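Local atomic coordinates of thermophilic dibenzothiophene desulfurization enzyme C (Paenibacillus sp. A11-2, PDB entry 5XDC), a protein that probably oxidises dibenzothiophene to its sulfoxide and then its sulfone, using reduced FMN and molecular oxygen, as a flavin-dependent monooxygenase. Residues 300-305 / 352-357. Residues are numbered along the deposited sequence; the frame is centred on the assembly and turned at random.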
ATOM      1  N   GLY B 300       6.469  -3.825 -13.951  1.00 12.91           N
ATOM      2  CA  GLY B 300       6.588  -2.396 -14.187  1.00 13.81           C
ATOM      3  C   GLY B 300       6.619  -1.600 -12.899  1.00 12.79           C
ATOM      4  O   GLY B 300       7.439  -0.690 -12.742  1.00 15.62           O
ATOM      5  N   GLU B 301       5.728  -1.927 -11.961  1.00 12.29           N
ATOM      6  CA  GLU B 301       5.690  -1.200 -10.694  1.00 14.82           C
ATOM      7  C   GLU B 301       7.030  -1.292  -9.979  1.00 16.61           C
ATOM      8  O   GLU B 301       7.581  -0.280  -9.529  1.00 14.30           O
ATOM      9  CB  GLU B 301       4.579  -1.749  -9.800  1.00 18.52           C
ATOM     10  N   PHE B 302       7.567  -2.504  -9.863  1.00 14.01           N
ATOM     11  CA  PHE B 302       8.794  -2.687  -9.103  1.00 14.02           C
ATOM     12  C   PHE B 302      10.022  -2.200  -9.864  1.00 12.83           C
ATOM     13  O   PHE B 302      10.916  -1.599  -9.256  1.00 15.02           O
ATOM     14  CB  PHE B 302       8.942  -4.146  -8.696  1.00 13.62           C
ATOM     15  CG  PHE B 302       7.975  -4.560  -7.634  1.00 14.56           C
ATOM     16  CD1 PHE B 302       7.875  -3.836  -6.471  1.00 15.29           C
ATOM     17  CD2 PHE B 302       7.152  -5.664  -7.805  1.00 18.82           C
ATOM     18  CE1 PHE B 302       6.991  -4.202  -5.486  1.00 21.98           C
ATOM     19  CE2 PHE B 302       6.268  -6.031  -6.816  1.00 19.93           C
ATOM     20  CZ  PHE B 302       6.177  -5.294  -5.668  1.00 22.45           C
ATOM     21  N   ALA B 303      10.088  -2.415 -11.181  1.00 14.37           N
ATOM     22  CA  ALA B 303      11.213  -1.885 -11.950  1.00 15.18           C
ATOM     23  C   ALA B 303      11.253  -0.360 -11.894  1.00 12.87           C
ATOM     24  O   ALA B 303      12.330   0.236 -11.789  1.00 13.13           O
ATOM     25  CB  ALA B 303      11.135  -2.375 -13.392  1.00 13.75           C
ATOM     26  N   ALA B 304      10.090   0.290 -11.958  1.00 12.71           N
ATOM     27  CA  ALA B 304      10.054   1.751 -11.886  1.00 14.09           C
ATOM     28  C   ALA B 304      10.569   2.247 -10.542  1.00 13.33           C
ATOM     29  O   ALA B 304      11.402   3.161 -10.477  1.00 13.28           O
ATOM     30  CB  ALA B 304       8.629   2.245 -12.116  1.00 15.40           C
ATOM     31  N   GLN B 305      10.038   1.690  -9.450  1.00 12.50           N
ATOM     32  CA  GLN B 305      10.522   2.074  -8.132  1.00 14.36           C
ATOM     33  C   GLN B 305      12.018   1.816  -7.996  1.00 14.15           C
ATOM     34  O   GLN B 305      12.738   2.636  -7.417  1.00 12.01           O
ATOM     35  CB  GLN B 305       9.752   1.331  -7.048  1.00 16.66           C
ATOM     36  CG  GLN B 305       8.305   1.727  -6.965  1.00 16.92           C
ATOM     37  CD  GLN B 305       7.571   0.933  -5.907  1.00 28.74           C
ATOM     38  OE1 GLN B 305       6.654   0.185  -6.212  1.00 36.27           O
ATOM     39  NE2 GLN B 305       7.990   1.080  -4.655  1.00 39.80           N
ATOM     40  N   VAL B 352      12.515  -3.593  -1.297  1.00 11.44           N
ATOM     41  CA  VAL B 352      13.049  -4.947  -1.391  1.00 11.46           C
ATOM     42  C   VAL B 352      12.143  -5.931  -0.664  1.00 11.75           C
ATOM     43  O   VAL B 352      11.963  -7.064  -1.116  1.00 11.81           O
ATOM     44  CB  VAL B 352      14.507  -5.018  -0.888  1.00 12.06           C
ATOM     45  CG1 VAL B 352      14.617  -4.861   0.621  1.00 10.91           C
ATOM     46  CG2 VAL B 352      15.134  -6.339  -1.330  1.00 14.49           C
ATOM     47  N   ILE B 353      11.537  -5.515   0.453  1.00 11.84           N
ATOM     48  CA  ILE B 353      10.687  -6.433   1.209  1.00 11.06           C
ATOM     49  C   ILE B 353       9.406  -6.743   0.429  1.00 12.55           C
ATOM     50  O   ILE B 353       8.950  -7.894   0.402  1.00 12.71           O
ATOM     51  CB  ILE B 353      10.392  -5.858   2.610  1.00 13.11           C
ATOM     52  CG1 ILE B 353      11.667  -5.813   3.472  1.00 13.92           C
ATOM     53  CG2 ILE B 353       9.302  -6.654   3.335  1.00 17.15           C
ATOM     54  CD1 ILE B 353      12.347  -7.161   3.698  1.00 14.29           C
ATOM     55  N   GLU B 354       8.824  -5.740  -0.240  1.00 12.85           N
ATOM     56  CA  GLU B 354       7.621  -5.966  -1.047  1.00 13.10           C
ATOM     57  C   GLU B 354       7.935  -6.812  -2.271  1.00 12.39           C
ATOM     58  O   GLU B 354       7.239  -7.787  -2.567  1.00 14.43           O
ATOM     59  CB  GLU B 354       7.014  -4.625  -1.488  1.00 11.02           C
ATOM     60  CG  GLU B 354       6.429  -3.824  -0.369  1.00 18.81           C
ATOM     61  CD  GLU B 354       5.814  -2.508  -0.839  1.00 47.89           C
ATOM     62  OE1 GLU B 354       5.867  -2.217  -2.055  1.00 34.03           O
ATOM     63  OE2 GLU B 354       5.277  -1.765   0.015  1.00 46.01           O
ATOM     64  N   LEU B 355       8.997  -6.453  -2.990  1.00 10.99           N
ATOM     65  CA  LEU B 355       9.320  -7.058  -4.275  1.00 14.95           C
ATOM     66  C   LEU B 355       9.688  -8.534  -4.138  1.00 14.86           C
ATOM     67  O   LEU B 355       9.246  -9.374  -4.937  1.00 12.60           O
ATOM     68  CB  LEU B 355      10.463  -6.241  -4.877  1.00 18.38           C
ATOM     69  CG  LEU B 355      11.222  -6.587  -6.132  1.00 26.50           C
ATOM     70  CD1 LEU B 355      11.938  -5.290  -6.577  1.00 21.51           C
ATOM     71  CD2 LEU B 355      12.218  -7.707  -5.877  1.00 16.99           C
ATOM     72  N   THR B 356      10.496  -8.875  -3.141  1.00 12.42           N
ATOM     73  CA  THR B 356      10.978 -10.244  -3.043  1.00 11.53           C
ATOM     74  C   THR B 356       9.861 -11.213  -2.697  1.00 12.57           C
ATOM     75  O   THR B 356       9.990 -12.411  -2.978  1.00 13.92           O
ATOM     76  CB  THR B 356      12.115 -10.353  -2.020  1.00 12.98           C
ATOM     77  OG1 THR B 356      11.701  -9.841  -0.751  1.00 12.72           O
ATOM     78  CG2 THR B 356      13.339  -9.593  -2.509  1.00 12.82           C
ATOM     79  N   SER B 357       8.769 -10.713  -2.125  1.00 13.36           N
ATOM     80  CA  SER B 357       7.598 -11.520  -1.817  1.00 13.44           C
ATOM     81  C   SER B 357       6.592 -11.500  -2.961  1.00 13.54           C
ATOM     82  O   SER B 357       6.114 -12.553  -3.395  1.00 14.42           O
ATOM     83  CB  SER B 357       6.937 -11.015  -0.532  1.00 12.71           C
ATOM     84  OG  SER B 357       5.735 -11.707  -0.290  1.00 14.85           O
TER
HETATM   85  O   HOH W   1       4.755  -0.998  -4.295  1.00 33.28           O
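E354 and L355 meet F302 where helices 293-324 and 331-363 pack together, a worked example of one aromatic ring wedged between two antiparallel helices of a bundle. Along 352-357, E354 is the first residue to touch F302. Its CB lies 4.0 Å from F302 CE1, approaching the ring obliquely, and the chain then runs out extended (chi2 -179°) past the ring to the carboxylate. There OE1 accepts a hydrogen bond of 2.8 Å from a water, which also donates to Q305 OE1 at 2.9 Å; the polar link between the segments is thus made through solvent at the border of the apolar patch. The same OE1 forms a salt bridge with R358, one turn on, which would probably favour the ionised carboxylate. L355 follows and carries the main packing. Its CA sits over the centre of the F302 ring in a CH-pi contact, 3.9 Å from the centroid and 13° off the normal, bringing the ring face against the helix backbone. The L355 side chain runs past F302 in the opposite direction, its CG set anti to the backbone N (chi1 173°), and CD1 reaches F302 CB at 3.8 Å. L355 also packs on A266 of helix 247-276, and the T356 side chain then touches F378 and W379 of helix 376-385, within the helical C-terminal domain of the acyl-CoA dehydrogenase fold.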